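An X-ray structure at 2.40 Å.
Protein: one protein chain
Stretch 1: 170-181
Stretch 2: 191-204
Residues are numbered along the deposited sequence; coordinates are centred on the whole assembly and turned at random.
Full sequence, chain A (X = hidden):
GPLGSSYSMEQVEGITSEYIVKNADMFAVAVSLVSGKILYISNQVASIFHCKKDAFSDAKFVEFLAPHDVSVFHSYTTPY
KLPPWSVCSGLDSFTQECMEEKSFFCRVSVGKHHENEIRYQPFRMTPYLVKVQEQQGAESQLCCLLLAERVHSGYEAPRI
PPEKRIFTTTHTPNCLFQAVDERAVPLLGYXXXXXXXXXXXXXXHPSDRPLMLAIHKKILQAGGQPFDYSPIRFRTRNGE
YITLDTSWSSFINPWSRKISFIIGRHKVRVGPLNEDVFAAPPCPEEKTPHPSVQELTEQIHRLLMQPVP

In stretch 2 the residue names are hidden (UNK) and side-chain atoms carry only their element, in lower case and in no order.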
# COMPACT_ATOMS: atom_id res chain seq x y z
N THR A 170 6.13 -8.46 -4.29
CA THR A 170 6.33 -8.43 -2.84
C THR A 170 5.00 -8.75 -2.18
O THR A 170 3.96 -8.32 -2.65
CB THR A 170 6.77 -7.03 -2.38
OG1 THR A 170 7.98 -6.67 -3.05
CG2 THR A 170 7.00 -7.00 -0.87
N HIS A 171 5.02 -9.55 -1.12
CA HIS A 171 3.78 -9.83 -0.42
C HIS A 171 3.96 -9.97 1.09
O HIS A 171 5.05 -10.29 1.57
CB HIS A 171 3.03 -11.04 -1.03
CG HIS A 171 3.74 -12.36 -0.93
ND1 HIS A 171 4.53 -12.87 -1.94
CD2 HIS A 171 3.64 -13.35 -0.01
CE1 HIS A 171 4.88 -14.10 -1.66
NE2 HIS A 171 4.35 -14.43 -0.49
N THR A 172 2.91 -9.65 1.82
CA THR A 172 2.93 -9.73 3.27
C THR A 172 2.70 -11.17 3.71
O THR A 172 2.35 -12.03 2.90
CB THR A 172 1.85 -8.79 3.89
OG1 THR A 172 0.69 -8.77 3.06
CG2 THR A 172 2.39 -7.38 4.04
N PRO A 173 2.90 -11.46 4.99
CA PRO A 173 2.70 -12.84 5.44
C PRO A 173 1.31 -13.38 5.16
O PRO A 173 1.16 -14.57 4.91
CB PRO A 173 3.02 -12.75 6.93
CG PRO A 173 4.06 -11.67 6.99
CD PRO A 173 3.44 -10.63 6.08
N ASN A 174 0.28 -12.52 5.19
CA ASN A 174 -1.09 -12.96 4.92
C ASN A 174 -1.25 -13.33 3.45
O ASN A 174 -2.36 -13.64 2.98
CB ASN A 174 -2.12 -11.88 5.31
CG ASN A 174 -1.97 -10.63 4.48
OD1 ASN A 174 -1.12 -10.55 3.60
ND2 ASN A 174 -2.79 -9.63 4.76
N CYS A 175 -0.15 -13.27 2.71
CA CYS A 175 -0.14 -13.63 1.29
C CYS A 175 -0.93 -12.78 0.30
O CYS A 175 -1.39 -13.30 -0.71
CB CYS A 175 -0.55 -15.09 1.13
SG CYS A 175 0.70 -16.23 1.73
N LEU A 176 -1.09 -11.49 0.60
CA LEU A 176 -1.74 -10.57 -0.32
C LEU A 176 -0.61 -9.72 -0.91
O LEU A 176 0.28 -9.29 -0.17
CB LEU A 176 -2.70 -9.65 0.44
CG LEU A 176 -4.12 -10.11 0.76
CD1 LEU A 176 -4.17 -11.63 0.81
CD2 LEU A 176 -4.56 -9.46 2.07
N PHE A 177 -0.62 -9.49 -2.21
CA PHE A 177 0.44 -8.69 -2.83
C PHE A 177 0.57 -7.36 -2.10
O PHE A 177 -0.41 -6.84 -1.58
CB PHE A 177 0.11 -8.39 -4.31
CG PHE A 177 0.26 -9.57 -5.22
CD1 PHE A 177 1.52 -10.13 -5.46
CD2 PHE A 177 -0.84 -10.13 -5.85
CE1 PHE A 177 1.68 -11.23 -6.30
CE2 PHE A 177 -0.70 -11.23 -6.69
CZ PHE A 177 0.57 -11.79 -6.92
N GLN A 178 1.78 -6.82 -2.05
CA GLN A 178 2.01 -5.53 -1.41
C GLN A 178 2.43 -4.54 -2.50
O GLN A 178 2.17 -3.33 -2.42
CB GLN A 178 3.11 -5.63 -0.34
CG GLN A 178 3.43 -4.30 0.35
CD GLN A 178 4.49 -3.49 -0.40
OE1 GLN A 178 4.61 -2.27 -0.22
NE2 GLN A 178 5.27 -4.17 -1.22
N ALA A 179 3.08 -5.08 -3.52
CA ALA A 179 3.54 -4.28 -4.63
C ALA A 179 3.98 -5.20 -5.74
O ALA A 179 4.28 -6.38 -5.52
CB ALA A 179 4.69 -3.40 -4.21
N VAL A 180 3.97 -4.65 -6.95
CA VAL A 180 4.40 -5.33 -8.15
C VAL A 180 5.24 -4.26 -8.82
O VAL A 180 4.81 -3.10 -8.90
CB VAL A 180 3.21 -5.68 -9.04
CG1 VAL A 180 3.68 -6.52 -10.19
CG2 VAL A 180 2.15 -6.43 -8.24
N ASP A 181 6.43 -4.61 -9.29
CA ASP A 181 7.25 -3.58 -9.90
C ASP A 181 6.83 -3.29 -11.34
O ASP A 181 6.19 -4.11 -12.00
CB ASP A 181 8.74 -3.95 -9.81
CG ASP A 181 9.18 -4.88 -10.89
OD1 ASP A 181 8.50 -5.90 -11.11
OD2 ASP A 181 10.22 -4.60 -11.52
N UNK A 191 -2.28 -3.93 -14.21
CA UNK A 191 -1.66 -2.69 -13.75
C UNK A 191 -1.44 -2.94 -12.24
O UNK A 191 -2.22 -3.68 -11.61
c UNK A 191 -3.59 0.12 -15.61
c UNK A 191 -2.88 -1.24 -15.48
c UNK A 191 -1.58 -1.24 -16.29
c UNK A 191 -2.58 -1.51 -13.99
N UNK A 192 -0.40 -2.36 -11.65
CA UNK A 192 -0.15 -2.59 -10.22
C UNK A 192 -1.37 -2.66 -9.31
O UNK A 192 -1.47 -3.54 -8.47
c UNK A 192 0.78 -1.44 -9.84
c UNK A 192 1.58 -1.24 -11.11
c UNK A 192 0.49 -1.30 -12.17
N UNK A 193 -2.32 -1.74 -9.50
CA UNK A 193 -3.51 -1.68 -8.67
C UNK A 193 -4.47 -2.85 -8.80
O UNK A 193 -5.34 -3.02 -7.94
c UNK A 193 -4.27 -0.38 -8.92
c UNK A 193 -4.72 -0.15 -10.36
n UNK A 193 -2.45 0.65 -10.78
c UNK A 193 -3.72 0.67 -11.18
o UNK A 193 -4.09 1.31 -12.16
N UNK A 194 -4.32 -3.65 -9.85
CA UNK A 194 -5.21 -4.79 -10.04
C UNK A 194 -4.81 -5.95 -9.13
O UNK A 194 -5.65 -6.76 -8.75
c UNK A 194 -5.56 -4.23 -12.47
c UNK A 194 -5.18 -5.29 -11.48
o UNK A 194 -6.38 -3.35 -12.13
o UNK A 194 -5.05 -4.29 -13.61
N UNK A 195 -3.53 -6.01 -8.80
CA UNK A 195 -2.97 -7.07 -7.97
C UNK A 195 -2.71 -6.71 -6.51
O UNK A 195 -2.66 -7.59 -5.66
c UNK A 195 -1.87 -8.34 -9.90
c UNK A 195 -1.66 -7.58 -8.60
c UNK A 195 -0.57 -8.55 -10.66
c UNK A 195 -2.52 -9.66 -9.54
N UNK A 196 -2.53 -5.43 -6.21
CA UNK A 196 -2.26 -5.04 -4.83
C UNK A 196 -3.43 -5.40 -3.91
O UNK A 196 -4.57 -5.05 -4.20
c UNK A 196 -1.97 -3.53 -4.72
c UNK A 196 -0.65 -3.19 -5.41
c UNK A 196 -0.32 -1.71 -5.40
c UNK A 196 -1.86 -3.12 -3.26
N UNK A 197 -3.12 -6.09 -2.82
CA UNK A 197 -4.12 -6.51 -1.83
C UNK A 197 -4.96 -7.73 -2.22
O UNK A 197 -5.99 -7.99 -1.59
c UNK A 197 -3.88 -4.25 0.46
o UNK A 197 -3.85 -5.38 0.98
c UNK A 197 -5.06 -5.36 -1.48
c UNK A 197 -4.39 -4.10 -0.96
o UNK A 197 -3.50 -3.22 1.06
N UNK A 198 -4.54 -8.46 -3.24
CA UNK A 198 -5.28 -9.65 -3.64
C UNK A 198 -4.44 -10.89 -3.34
O UNK A 198 -3.21 -10.80 -3.24
c UNK A 198 -6.17 -8.21 -5.50
o UNK A 198 -4.49 -9.87 -5.94
c UNK A 198 -5.65 -9.60 -5.14
N UNK A 199 -5.08 -12.06 -3.19
CA UNK A 199 -4.33 -13.29 -2.89
C UNK A 199 -3.30 -13.64 -3.94
O UNK A 199 -3.60 -13.70 -5.12
c UNK A 199 -5.42 -14.36 -2.79
c UNK A 199 -6.65 -13.59 -2.40
c UNK A 199 -6.52 -12.36 -3.29
N UNK A 200 -2.08 -13.87 -3.48
CA UNK A 200 -0.99 -14.27 -4.35
C UNK A 200 -1.34 -15.59 -5.01
O UNK A 200 -1.19 -15.76 -6.22
c UNK A 200 0.29 -14.49 -3.52
c UNK A 200 1.36 -15.16 -4.37
c UNK A 200 0.77 -13.16 -2.97
N UNK A 201 -1.83 -16.53 -4.20
CA UNK A 201 -2.19 -17.86 -4.66
C UNK A 201 -3.23 -17.93 -5.77
O UNK A 201 -3.26 -18.89 -6.54
c UNK A 201 -1.54 -19.53 -2.81
c UNK A 201 -2.65 -18.71 -3.48
c UNK A 201 -2.01 -20.05 -1.46
c UNK A 201 -0.31 -18.67 -2.66
N UNK A 202 -4.08 -16.92 -5.84
CA UNK A 202 -5.12 -16.89 -6.86
C UNK A 202 -4.51 -16.81 -8.26
O UNK A 202 -4.99 -17.47 -9.19
c UNK A 202 -7.27 -16.22 -5.77
c UNK A 202 -6.11 -15.70 -6.59
c UNK A 202 -6.64 -15.10 -7.87
N UNK A 203 -3.44 -16.04 -8.41
CA UNK A 203 -2.77 -15.89 -9.70
C UNK A 203 -1.98 -17.12 -10.12
O UNK A 203 -1.59 -17.25 -11.27
n UNK A 203 -4.67 -12.48 -9.81
c UNK A 203 -1.82 -14.70 -9.67
c UNK A 203 -2.49 -13.39 -9.37
o UNK A 203 -3.52 -13.35 -11.51
c UNK A 203 -3.61 -13.08 -10.32
N UNK A 204 -1.72 -18.04 -9.19
CA UNK A 204 -0.94 -19.22 -9.55
C UNK A 204 -1.82 -20.30 -10.14
O UNK A 204 -3.00 -20.39 -9.84
c UNK A 204 1.66 -19.85 -6.71
c UNK A 204 1.23 -19.30 -8.05
c UNK A 204 -0.21 -19.76 -8.31
c UNK A 204 1.37 -17.80 -8.05
O HOH W 1 -2.49 -7.22 3.16
O HOH W 2 -2.93 -16.04 -1.38

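Position 191 carries four carbons forked at the second, pointing away from stretch 1 and touching nothing there: Leu-191. At 192 three carbons close a ring onto the backbone N; this is Pro-192, its CG 4.3 Å from Val-180 O. Position 193 has three carbons, the third bearing one oxygen and one nitrogen, and it points away: Gln-193. Two carbons ending in two oxygens make 194 Asp-194, whose OD2 accepts from Leu-191 N at 2.9 Å, a side-chain bond back to the backbone three residues earlier.

Position 195 has four carbons forked at the second, its CB directed toward stretch 1, where it meets two strand residues: Leu-195. Leu-195 CD2 lies 3.7 Å from Phe-177 CE2 and its CB 4.0 Å from Val-180 CG2, so one apolar side chain serves both. At 196 the four carbons fork at the first, with one arm two carbons long, which reads Ile-196; its CG1 lies 4.1 Å from Gln-178 O. Position 197 has three carbons, the third with two oxygens: Glu-197. Its phi is positive, as the type II turn from Leu-195 to position 198 asks, and its CB points away, yet the carboxylate returns, with OE2 4.3 Å from Leu-176 CD2. Water 1 donates to Glu-197 OE2 (3.2 Å) and accepts from Asn-174 ND2 (2.9 Å).

At 198 one carbon carries one oxygen and one carbon: Thr-198, whose OG1 donates to Leu-195 O at 2.9 Å, bracing the turn from within. At 199 three carbons ringed onto N identify Pro-199, opposite Leu-176 in a single bridge. Position 200 has one carbon bearing two: Val-200. Its CG2 is 4.0 Å from the centroid of the Phe-177 ring and 4.0 Å from that of the His-171 ring, over a face of each.

At 201 four carbons forked at the second give Leu-201, whose N donates to water 2 at 3.1 Å. At 202 one carbon bears two others, out of contact: Val-202. At 203, three carbons end in one oxygen and one nitrogen: Gln-203, its CG 3.9 Å from Phe-177 CE2 at the ring edge. At 204 four carbons forked at the second, also out of contact, give Leu-204.

The contact pairs three backbone bonds with one aromatic. Val-200 N donates to Cys-175 O (2.9 Å), Phe-177 N to Thr-198 O (3.1 Å) and Glu-197 N to Phe-177 O (3.1 Å). These bonds need no particular side chain; they set the register, and the Phe-177 ring fills the space beside them. Its CA-to-CB bond points toward stretch 2, and its ring packs against Leu-195, Val-200 and Gln-203.

Stretch 2 191-204: LPQDLIETPVLVQL
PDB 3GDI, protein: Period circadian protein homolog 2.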